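Local coordinates for protein 3-alpha-hydroxysteroid dehydrogenase (Pseudomonas sp., PDB 2DKN) that probably catalyses the NAD-dependent oxidation of the 3-alpha-hydroxyl group of steroids, and the reverse reduction, as a Rossmann-fold short-chain dehydrogenase, at residues Asn86-Ser91 against Glu129-Gly134; Val112-Ala117 against Leu151-Ser156; Gln146-Leu151 against Pro198-Ser203; Arg218-Ala223 against Leu240-Gly245. All coordinates share one frame; numbering follows the deposited sequence.

Overall arrangement
Contact 2 (112-117 against 151-156) lies at the dinucleotide, where Tyr153 is hydrogen-bonded to the nicotinamide ribose; the others are arranged round it. Contact 1, centred about 12 Å from it, touches it directly: Asn86 packs on Tyr153 and Ser156, and Met131 on Gly155 and Ser156. Contact 3, also about 12 Å away between centres, shares Leu151 with contact 2 at the start of helix 149-166 and lies nearer the surface. Contact 4, about 16 Å from contact 2 between centres, holds the strand that is outermost in this chain's sheet, and touches contact 2 through Ile115, which packs on Phe241 and Asp243. Contacts 1 and 4 lie on opposite sides of the chain's centre.

Contact 1 (Asn86-Ser91 against Glu129-Gly134); sequences NYFGVS and EAMLAG
Met131 lays its CB almost exactly on the axis of the Tyr87 ring, 3.8 Å from the centroid and only 3° off the normal, a CH-pi contact from directly above the face. The rest of the methionine chain then slants across the same ring toward its root. CG follows over the face, and SD reaches Tyr87 CB at 3.5 Å, an oblique Met-aromatic contact. With its CG anti to the backbone N (chi1 -170°), Tyr87 carries its ring across to the other helix, where the phenol end arrives beside the last helical turn. There one water ties the two sides together: it lies 2.6 Å from Tyr87 OH and donates to Met131 O at 3.0 Å. That carbonyl also accepts from Gly134 N within the Schellman motif that ends helix 126-133, so the water is bonded to a carbonyl that also closes the helix end. The two helices run nearly parallel, with short-segment axes 11° apart and 10.6 Å from each other. Helix 79-102 is one of the long helices flanking the Rossmann sheet; Tyr87 also packs on Ala159 and Leu163 of helix 149-166, and Met131 on Ala139 of helix 136-146. Phe88 completes the contact from the next position. Tyr87 CD2 sits over the centre of one face of its ring, Met131 CG approaches Phe88 CE2 obliquely at 4.1 Å, and Gly134 brings its CA to the ring edge. Beyond the phenol, a methyl of Leu132, CD2, lies 3.8 Å from Tyr87 OH.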
# COMPACT_ATOMS: atom_id res chain seq x y z
N ASN A 86 -17.21 -11.97 -3.38
CA ASN A 86 -16.19 -10.93 -3.19
C ASN A 86 -16.48 -9.99 -2.04
O ASN A 86 -15.55 -9.43 -1.44
CB ASN A 86 -15.98 -10.11 -4.46
CG ASN A 86 -15.34 -10.91 -5.58
OD1 ASN A 86 -15.08 -12.10 -5.42
ND2 ASN A 86 -15.08 -10.26 -6.72
N TYR A 87 -17.77 -9.75 -1.78
CA TYR A 87 -18.13 -8.92 -0.65
C TYR A 87 -18.52 -9.76 0.58
O TYR A 87 -17.85 -9.71 1.62
CB TYR A 87 -19.24 -7.91 -0.97
CG TYR A 87 -19.40 -6.93 0.16
CD1 TYR A 87 -18.61 -5.77 0.22
CD2 TYR A 87 -20.30 -7.16 1.19
CE1 TYR A 87 -18.73 -4.87 1.27
CE2 TYR A 87 -20.42 -6.28 2.24
CZ TYR A 87 -19.64 -5.14 2.28
OH TYR A 87 -19.79 -4.27 3.35
N PHE A 88 -19.60 -10.53 0.45
CA PHE A 88 -20.17 -11.21 1.60
C PHE A 88 -19.36 -12.42 2.08
O PHE A 88 -19.35 -12.72 3.28
CB PHE A 88 -21.66 -11.54 1.36
CG PHE A 88 -22.52 -10.32 1.34
CD1 PHE A 88 -22.91 -9.71 2.53
CD2 PHE A 88 -22.88 -9.73 0.13
CE1 PHE A 88 -23.66 -8.56 2.51
CE2 PHE A 88 -23.66 -8.58 0.11
CZ PHE A 88 -24.04 -8.00 1.29
N GLY A 89 -18.65 -13.09 1.17
CA GLY A 89 -17.69 -14.14 1.60
C GLY A 89 -16.53 -13.60 2.46
O GLY A 89 -15.89 -14.33 3.22
N VAL A 90 -16.23 -12.32 2.28
CA VAL A 90 -15.23 -11.64 3.09
C VAL A 90 -15.88 -11.14 4.38
O VAL A 90 -15.43 -11.44 5.49
CB VAL A 90 -14.62 -10.43 2.33
CG1 VAL A 90 -13.70 -9.61 3.26
CG2 VAL A 90 -13.90 -10.90 1.05
N SER A 91 -16.95 -10.37 4.24
CA SER A 91 -17.50 -9.69 5.42
C SER A 91 -17.98 -10.69 6.46
O SER A 91 -17.80 -10.48 7.66
CB SER A 91 -18.61 -8.71 5.02
OG SER A 91 -19.71 -9.38 4.46
N GLU A 129 -24.01 0.60 -2.21
CA GLU A 129 -24.76 0.99 -1.02
C GLU A 129 -25.40 -0.21 -0.31
O GLU A 129 -25.40 -0.32 0.91
CB GLU A 129 -25.85 1.98 -1.43
CG GLU A 129 -25.31 3.27 -2.01
CD GLU A 129 -26.44 4.21 -2.40
OE1 GLU A 129 -27.56 4.00 -1.89
OE2 GLU A 129 -26.23 5.14 -3.23
N ALA A 130 -25.94 -1.13 -1.10
CA ALA A 130 -26.57 -2.32 -0.53
C ALA A 130 -25.54 -3.23 0.13
O ALA A 130 -25.80 -3.83 1.17
CB ALA A 130 -27.32 -3.07 -1.63
N MET A 131 -24.38 -3.36 -0.49
CA MET A 131 -23.29 -4.09 0.13
C MET A 131 -22.91 -3.49 1.48
O MET A 131 -22.85 -4.20 2.47
CB MET A 131 -22.08 -4.18 -0.80
CG MET A 131 -22.26 -5.28 -1.83
SD MET A 131 -20.88 -5.51 -2.95
CE MET A 131 -21.38 -4.51 -4.35
N LEU A 132 -22.68 -2.18 1.50
CA LEU A 132 -22.22 -1.54 2.74
C LEU A 132 -23.30 -1.57 3.83
O LEU A 132 -22.98 -1.59 5.02
CB LEU A 132 -21.73 -0.12 2.48
CG LEU A 132 -20.40 -0.01 1.71
CD1 LEU A 132 -20.18 1.46 1.34
CD2 LEU A 132 -19.27 -0.54 2.58
N ALA A 133 -24.57 -1.60 3.42
CA ALA A 133 -25.70 -1.79 4.35
C ALA A 133 -25.84 -3.25 4.83
O ALA A 133 -26.55 -3.55 5.79
CB ALA A 133 -27.01 -1.32 3.69
N GLY A 134 -25.13 -4.17 4.17
CA GLY A 134 -25.18 -5.58 4.56
C GLY A 134 -26.40 -6.31 4.04
O GLY A 134 -26.66 -7.43 4.48
O HOH W 1 -21.61 -4.72 5.13

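Contact 2 (Val112-Ala117 against Leu151-Ser156); sequences VGSIAA and LAYAGS. With NAI (1,4-dihydronicotinamide adenine dinucleotide), chain C.
The Tyr153 ring has the ribose hydroxyl O2D of the dinucleotide at its edge, near the ring plane, while Ala116 CB and Ser114 OG approach obliquely along the CD2-CE2 side. Ala116 CB comes within 3.5 Å of Tyr153 CE2, and Ser114 OG lies 3.6 Å from that same carbon. The phenol end goes further, to a hydrogen bond of 2.9 Å between Tyr153 OH and NAI O2D in which either oxygen may be the donor. Extending the ring away from helix 149-166 is the work of chi1, -173°, which sets CG opposite the backbone N. Ser114 is itself held by an ST turn, its OG accepting from Ala116 N at 2.9 Å, and from there it faces the nicotinamide, 3.5 Å from NAI C5N. On the residue next to Tyr153, Ala154 CB packs against Ala116 O at 3.4 Å, seating the loop on the helix. A phenylalanine in place of Tyr153 would probably leave the ribose O2D without this hydrogen-bond partner. Lys157, one turn along from Tyr153, bonds to Val112 O and to the dinucleotide. Ser114, Tyr153 and Lys157, with Tyr and Lys in the YxxxK spacing, match the catalytic Ser-Tyr-Lys arrangement of short-chain dehydrogenases, consistent with an active site here beside the nicotinamide.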
# COMPACT_ATOMS: atom_id res chain seq x y z
N VAL A 112 -7.94 -9.17 0.41
CA VAL A 112 -7.40 -8.98 -0.94
C VAL A 112 -8.45 -8.28 -1.79
O VAL A 112 -9.46 -8.88 -2.17
CB VAL A 112 -6.95 -10.30 -1.59
CG1 VAL A 112 -6.36 -10.02 -3.00
CG2 VAL A 112 -5.90 -10.98 -0.70
N GLY A 113 -8.22 -6.99 -2.02
CA GLY A 113 -9.09 -6.17 -2.87
C GLY A 113 -8.69 -6.28 -4.33
O GLY A 113 -8.51 -7.38 -4.87
N SER A 114 -8.60 -5.12 -4.98
CA SER A 114 -8.28 -5.03 -6.41
C SER A 114 -8.17 -3.59 -6.84
O SER A 114 -8.89 -2.72 -6.33
CB SER A 114 -9.38 -5.70 -7.25
OG SER A 114 -9.07 -5.59 -8.63
N ILE A 115 -7.28 -3.33 -7.80
CA ILE A 115 -7.19 -2.04 -8.43
C ILE A 115 -8.53 -1.73 -9.13
O ILE A 115 -8.85 -0.57 -9.36
CB ILE A 115 -5.98 -2.02 -9.44
CG1 ILE A 115 -5.70 -0.64 -9.99
CG2 ILE A 115 -6.19 -2.99 -10.55
CD1 ILE A 115 -4.35 -0.58 -10.70
N ALA A 116 -9.33 -2.77 -9.40
CA ALA A 116 -10.66 -2.56 -10.00
C ALA A 116 -11.52 -1.70 -9.10
O ALA A 116 -12.44 -1.04 -9.57
CB ALA A 116 -11.35 -3.90 -10.29
N ALA A 117 -11.22 -1.67 -7.80
CA ALA A 117 -11.94 -0.80 -6.87
C ALA A 117 -11.90 0.68 -7.28
O ALA A 117 -12.75 1.45 -6.84
CB ALA A 117 -11.40 -0.96 -5.48
N LEU A 151 -18.80 -4.75 -13.62
CA LEU A 151 -19.34 -3.73 -12.73
C LEU A 151 -19.55 -4.33 -11.37
O LEU A 151 -19.31 -3.67 -10.36
CB LEU A 151 -20.65 -3.15 -13.25
CG LEU A 151 -20.42 -2.35 -14.53
CD1 LEU A 151 -21.75 -1.96 -15.20
CD2 LEU A 151 -19.58 -1.14 -14.25
N ALA A 152 -19.99 -5.59 -11.33
CA ALA A 152 -20.10 -6.28 -10.05
C ALA A 152 -18.72 -6.51 -9.43
O ALA A 152 -18.56 -6.47 -8.21
CB ALA A 152 -20.83 -7.62 -10.21
N TYR A 153 -17.73 -6.78 -10.28
CA TYR A 153 -16.36 -6.93 -9.80
C TYR A 153 -15.79 -5.64 -9.18
O TYR A 153 -15.33 -5.62 -8.03
CB TYR A 153 -15.46 -7.44 -10.93
CG TYR A 153 -14.07 -7.78 -10.47
CD1 TYR A 153 -13.86 -8.91 -9.71
CD2 TYR A 153 -12.96 -6.99 -10.79
CE1 TYR A 153 -12.60 -9.26 -9.25
CE2 TYR A 153 -11.66 -7.35 -10.33
CZ TYR A 153 -11.52 -8.48 -9.55
OH TYR A 153 -10.28 -8.93 -9.05
N ALA A 154 -15.85 -4.54 -9.94
CA ALA A 154 -15.41 -3.25 -9.42
C ALA A 154 -16.24 -2.83 -8.22
O ALA A 154 -15.69 -2.34 -7.24
CB ALA A 154 -15.50 -2.17 -10.50
N GLY A 155 -17.56 -3.03 -8.28
CA GLY A 155 -18.44 -2.62 -7.18
C GLY A 155 -18.09 -3.39 -5.92
O GLY A 155 -18.00 -2.82 -4.85
N SER A 156 -17.90 -4.70 -6.05
CA SER A 156 -17.69 -5.53 -4.87
C SER A 156 -16.33 -5.20 -4.26
O SER A 156 -16.18 -5.17 -3.04
CB SER A 156 -17.82 -7.02 -5.19
OG SER A 156 -16.87 -7.45 -6.16
PA NAI C . -7.59 -17.82 -8.20
O1A NAI C . -8.81 -18.16 -8.95
O2A NAI C . -6.33 -18.48 -8.60
O5B NAI C . -7.82 -18.10 -6.64
C5B NAI C . -9.01 -17.74 -6.01
C4B NAI C . -9.40 -18.88 -5.08
O4B NAI C . -10.61 -18.47 -4.47
C3B NAI C . -9.67 -20.19 -5.82
O3B NAI C . -9.03 -21.28 -5.19
C2B NAI C . -11.17 -20.33 -5.66
O2B NAI C . -11.64 -21.66 -5.65
C1B NAI C . -11.45 -19.57 -4.36
N9A NAI C . -12.88 -19.25 -4.37
C8A NAI C . -13.58 -18.57 -5.35
N7A NAI C . -14.89 -18.58 -4.99
C5A NAI C . -15.03 -19.28 -3.83
C6A NAI C . -16.13 -19.62 -3.03
N6A NAI C . -17.40 -19.40 -3.41
N1A NAI C . -15.91 -20.35 -1.88
C2A NAI C . -14.64 -20.75 -1.52
N3A NAI C . -13.56 -20.42 -2.30
C4A NAI C . -13.76 -19.71 -3.44
O3 NAI C . -7.50 -16.22 -8.30
PN NAI C . -6.44 -15.23 -7.61
O1N NAI C . -5.51 -15.93 -6.71
O2N NAI C . -5.86 -14.43 -8.71
O5D NAI C . -7.44 -14.30 -6.78
C5D NAI C . -7.28 -14.12 -5.38
C4D NAI C . -7.91 -12.77 -5.04
O4D NAI C . -7.15 -11.77 -5.70
C3D NAI C . -9.34 -12.63 -5.54
O3D NAI C . -10.07 -11.92 -4.54
C2D NAI C . -9.20 -11.70 -6.74
O2D NAI C . -10.34 -10.91 -6.92
C1D NAI C . -8.01 -10.84 -6.32
N1N NAI C . -7.34 -10.17 -7.47
C2N NAI C . -6.76 -10.92 -8.46
C3N NAI C . -6.13 -10.29 -9.52
C7N NAI C . -5.45 -11.11 -10.58
O7N NAI C . -4.97 -10.41 -11.67
N7N NAI C . -5.30 -12.45 -10.46
C4N NAI C . -6.07 -8.89 -9.57
C5N NAI C . -6.63 -8.13 -8.52
C6N NAI C . -7.26 -8.80 -7.48

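Contact 3 (Gln146-Leu151 against Pro198-Ser203); sequences QGQTHL and PRYGES
Tyr200 drives its hydroxyl into the first turn of helix 149-166, and this is the tight half of the contact. Two bonds grip the oxygen from the same residue: His150 N donates to Tyr200 OH at 3.2 Å, and His150 ND1 lies 2.9 Å from it, either atom being a possible donor. The imidazole meets the hydroxyl at its edge because chi1 of 86° places His150 CG between the backbone N and the carbonyl carbon. His150 CB closes on Tyr200 CE2 at 3.4 Å, with the ring planes inclined by 64°. On the other flank Thr149 OG1 comes to 3.4 Å from Tyr200 CE1, while it is hydrogen-bonded to Val74 O. The contact thus joins the N-terminal turn of helix 149-166, which carries Tyr153 further on, to the loop leading into helix 201-205. A phenylalanine in place of Tyr200 would probably leave His150 ND1 and N without their shared oxygen, and the imidazole freer to turn. Toward solvent the packing is looser. Arg199, an exposed residue, lays its guanidinium over the Tyr200 ring's CE2 and swings NH2 to 3.8 Å from His150 CE1; a water accepts from Thr149 N and bonds weakly to Tyr200 OH.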
# COMPACT_ATOMS: atom_id res chain seq x y z
N GLN A 146 -27.79 -4.45 -12.83
CA GLN A 146 -26.74 -3.61 -13.41
C GLN A 146 -26.22 -4.28 -14.68
O GLN A 146 -25.86 -3.60 -15.65
CB GLN A 146 -25.62 -3.36 -12.40
CG GLN A 146 -24.52 -2.40 -12.87
CD GLN A 146 -24.94 -0.94 -12.90
OE1 GLN A 146 -25.27 -0.35 -11.87
NE2 GLN A 146 -24.89 -0.34 -14.08
N GLY A 147 -26.27 -5.62 -14.68
CA GLY A 147 -26.03 -6.40 -15.90
C GLY A 147 -24.68 -6.86 -16.42
O GLY A 147 -24.60 -7.58 -17.42
N GLN A 148 -23.59 -6.46 -15.77
CA GLN A 148 -22.28 -6.80 -16.30
C GLN A 148 -21.33 -7.20 -15.19
O GLN A 148 -21.17 -6.48 -14.22
CB GLN A 148 -21.70 -5.63 -17.07
CG GLN A 148 -22.48 -5.29 -18.33
CD GLN A 148 -21.89 -4.13 -19.07
OE1 GLN A 148 -22.52 -3.07 -19.20
NE2 GLN A 148 -20.66 -4.31 -19.54
N THR A 149 -20.69 -8.35 -15.35
CA THR A 149 -19.84 -8.85 -14.27
C THR A 149 -18.71 -7.90 -13.90
O THR A 149 -18.32 -7.84 -12.73
CB THR A 149 -19.25 -10.23 -14.58
OG1 THR A 149 -18.57 -10.16 -15.83
CG2 THR A 149 -20.36 -11.30 -14.65
N HIS A 150 -18.18 -7.15 -14.87
CA HIS A 150 -17.09 -6.23 -14.53
C HIS A 150 -17.52 -5.13 -13.56
O HIS A 150 -16.70 -4.62 -12.80
CB HIS A 150 -16.39 -5.65 -15.78
CG HIS A 150 -17.04 -4.43 -16.36
ND1 HIS A 150 -18.03 -4.50 -17.32
CD2 HIS A 150 -16.78 -3.11 -16.18
CE1 HIS A 150 -18.39 -3.28 -17.66
NE2 HIS A 150 -17.65 -2.42 -16.99
N LEU A 151 -18.80 -4.75 -13.62
CA LEU A 151 -19.34 -3.73 -12.73
C LEU A 151 -19.55 -4.33 -11.37
O LEU A 151 -19.31 -3.67 -10.36
CB LEU A 151 -20.65 -3.15 -13.25
CG LEU A 151 -20.42 -2.35 -14.53
CD1 LEU A 151 -21.75 -1.96 -15.20
CD2 LEU A 151 -19.58 -1.14 -14.25
N PRO A 198 -13.98 -13.79 -24.43
CA PRO A 198 -14.49 -13.03 -25.58
C PRO A 198 -14.84 -11.57 -25.24
O PRO A 198 -14.38 -10.65 -25.91
CB PRO A 198 -15.76 -13.79 -25.97
CG PRO A 198 -15.49 -15.19 -25.55
CD PRO A 198 -14.66 -15.09 -24.28
N ARG A 199 -15.64 -11.38 -24.19
CA ARG A 199 -16.10 -10.04 -23.80
C ARG A 199 -14.99 -9.16 -23.20
O ARG A 199 -14.82 -8.01 -23.63
CB ARG A 199 -17.29 -10.17 -22.85
CG ARG A 199 -17.61 -8.91 -22.06
CD ARG A 199 -18.30 -7.87 -22.92
NE ARG A 199 -18.71 -6.70 -22.14
CZ ARG A 199 -17.94 -5.63 -21.94
NH1 ARG A 199 -16.72 -5.57 -22.44
NH2 ARG A 199 -18.40 -4.60 -21.22
N TYR A 200 -14.23 -9.69 -22.24
CA TYR A 200 -13.25 -8.88 -21.49
C TYR A 200 -11.76 -9.03 -21.82
O TYR A 200 -10.92 -8.32 -21.23
CB TYR A 200 -13.44 -9.12 -19.99
CG TYR A 200 -14.78 -8.64 -19.49
CD1 TYR A 200 -15.76 -9.54 -19.09
CD2 TYR A 200 -15.06 -7.28 -19.42
CE1 TYR A 200 -16.99 -9.10 -18.62
CE2 TYR A 200 -16.30 -6.82 -18.95
CZ TYR A 200 -17.25 -7.75 -18.55
OH TYR A 200 -18.47 -7.31 -18.09
N GLY A 201 -11.40 -9.92 -22.74
CA GLY A 201 -9.99 -10.16 -23.07
C GLY A 201 -9.22 -8.94 -23.56
O GLY A 201 -8.08 -8.70 -23.13
N GLU A 202 -9.81 -8.19 -24.49
CA GLU A 202 -9.15 -7.00 -25.03
C GLU A 202 -8.94 -6.00 -23.90
O GLU A 202 -7.86 -5.43 -23.75
CB GLU A 202 -9.99 -6.36 -26.14
CG GLU A 202 -9.30 -5.20 -26.87
CD GLU A 202 -9.46 -3.85 -26.17
OE1 GLU A 202 -10.52 -3.61 -25.52
OE2 GLU A 202 -8.53 -3.01 -26.29
N SER A 203 -10.00 -5.79 -23.13
CA SER A 203 -9.99 -4.94 -21.95
C SER A 203 -8.86 -5.35 -21.00
O SER A 203 -8.10 -4.51 -20.51
CB SER A 203 -11.35 -5.06 -21.23
OG SER A 203 -11.46 -4.11 -20.19
O HOH W 2 -21.03 -9.41 -18.09

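Contact 4 (Arg218-Ala223 against Leu240-Gly245); sequences REVAEA and LFVDGG
Ala223 CB fits between Leu240 and Val242: this small methyl settles between the branches of the two strand residues, 3.7 Å from Val242 CG2 and 4.0 Å from Leu240 CD1. Leu240 and Val242, two apart on the strand, both direct their side chains at the helix and so form the walls of a shallow hollow that an alanine is small enough to enter. One turn earlier, Val220 CG2 abuts a single methyl, Val242 CG1, at 4.0 Å. Val242 is thereby straddled: with CG1 anti to its backbone N (chi1 179°), that methyl turns to Val220 while CG2 goes to Ala223. No polar bond crosses the interface; the side-chain fit is apolar. Past the strand, Asp243 OD1 accepts from Gly245 N at 3.0 Å, an Asx turn that bends the chain toward helix 246-250. The helix and strand segments run nearly antiparallel, at 163° and 9.6 Å between axes. Strand 239-242 is the outermost strand of the parallel sheet within this chain, bonded to strand 177-183. Helix 217-228 covers it, with Val220 also reaching Val181 of that strand and Ile13 of helix 12-23, while Glu219 is hydrogen-bonded to Ser233 of the second subunit.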
# COMPACT_ATOMS: atom_id res chain seq x y z
N ARG A 218 3.35 -14.97 -5.62
CA ARG A 218 4.19 -14.86 -4.43
C ARG A 218 4.49 -13.40 -4.07
O ARG A 218 4.70 -13.09 -2.90
CB ARG A 218 5.49 -15.64 -4.65
CG ARG A 218 6.58 -15.38 -3.64
CD ARG A 218 6.41 -16.15 -2.36
NE ARG A 218 7.67 -16.14 -1.61
CZ ARG A 218 8.32 -17.23 -1.21
NH1 ARG A 218 9.45 -17.10 -0.53
NH2 ARG A 218 7.82 -18.44 -1.47
N GLU A 219 4.55 -12.51 -5.07
CA GLU A 219 4.86 -11.09 -4.81
C GLU A 219 3.71 -10.43 -4.04
O GLU A 219 3.92 -9.61 -3.12
CB GLU A 219 5.14 -10.33 -6.11
CG GLU A 219 6.35 -10.87 -6.84
CD GLU A 219 6.63 -10.12 -8.10
OE1 GLU A 219 7.52 -9.26 -8.06
OE2 GLU A 219 5.98 -10.40 -9.13
N VAL A 220 2.48 -10.81 -4.38
CA VAL A 220 1.33 -10.36 -3.61
C VAL A 220 1.32 -11.00 -2.23
O VAL A 220 1.06 -10.33 -1.23
CB VAL A 220 0.00 -10.61 -4.34
CG1 VAL A 220 -1.19 -10.20 -3.45
CG2 VAL A 220 -0.01 -9.81 -5.66
N ALA A 221 1.64 -12.30 -2.16
CA ALA A 221 1.71 -12.98 -0.88
C ALA A 221 2.70 -12.31 0.09
O ALA A 221 2.43 -12.21 1.29
CB ALA A 221 2.10 -14.44 -1.11
N GLU A 222 3.83 -11.82 -0.44
CA GLU A 222 4.84 -11.19 0.42
C GLU A 222 4.29 -9.92 1.02
O GLU A 222 4.52 -9.64 2.18
CB GLU A 222 6.11 -10.85 -0.36
CG GLU A 222 6.96 -12.07 -0.74
CD GLU A 222 7.85 -12.55 0.37
OE1 GLU A 222 8.73 -13.39 0.08
OE2 GLU A 222 7.68 -12.12 1.54
N ALA A 223 3.56 -9.14 0.23
CA ALA A 223 2.90 -7.93 0.78
C ALA A 223 1.87 -8.28 1.86
O ALA A 223 1.77 -7.61 2.90
CB ALA A 223 2.28 -7.15 -0.34
N LEU A 240 -2.85 -1.11 0.50
CA LEU A 240 -1.51 -1.20 -0.09
C LEU A 240 -1.66 -1.69 -1.52
O LEU A 240 -2.03 -2.85 -1.73
CB LEU A 240 -0.69 -2.22 0.70
CG LEU A 240 0.84 -2.11 0.77
CD1 LEU A 240 1.56 -3.43 1.05
CD2 LEU A 240 1.53 -1.28 -0.31
N PHE A 241 -1.40 -0.82 -2.49
CA PHE A 241 -1.45 -1.25 -3.90
C PHE A 241 -0.19 -2.07 -4.21
O PHE A 241 0.91 -1.70 -3.79
CB PHE A 241 -1.57 -0.05 -4.83
CG PHE A 241 -2.96 0.54 -4.89
CD1 PHE A 241 -3.79 0.26 -5.98
CD2 PHE A 241 -3.43 1.35 -3.87
CE1 PHE A 241 -5.08 0.81 -6.06
CE2 PHE A 241 -4.73 1.90 -3.92
CZ PHE A 241 -5.55 1.62 -5.04
N VAL A 242 -0.37 -3.19 -4.92
CA VAL A 242 0.72 -4.10 -5.28
C VAL A 242 0.50 -4.38 -6.76
O VAL A 242 -0.05 -5.42 -7.15
CB VAL A 242 0.70 -5.39 -4.45
CG1 VAL A 242 1.83 -6.32 -4.88
CG2 VAL A 242 0.82 -5.05 -2.98
N ASP A 243 0.82 -3.35 -7.54
CA ASP A 243 0.37 -3.30 -8.93
C ASP A 243 1.42 -2.84 -9.96
O ASP A 243 1.07 -2.49 -11.09
CB ASP A 243 -0.85 -2.38 -8.97
CG ASP A 243 -0.49 -0.90 -8.75
OD1 ASP A 243 0.69 -0.55 -8.51
OD2 ASP A 243 -1.42 -0.10 -8.79
N GLY A 244 2.69 -2.85 -9.59
CA GLY A 244 3.73 -2.50 -10.55
C GLY A 244 3.63 -1.08 -11.10
O GLY A 244 4.21 -0.79 -12.16
N GLY A 245 2.95 -0.19 -10.38
CA GLY A 245 2.83 1.21 -10.78
C GLY A 245 1.54 1.60 -11.50
O GLY A 245 1.36 2.76 -11.86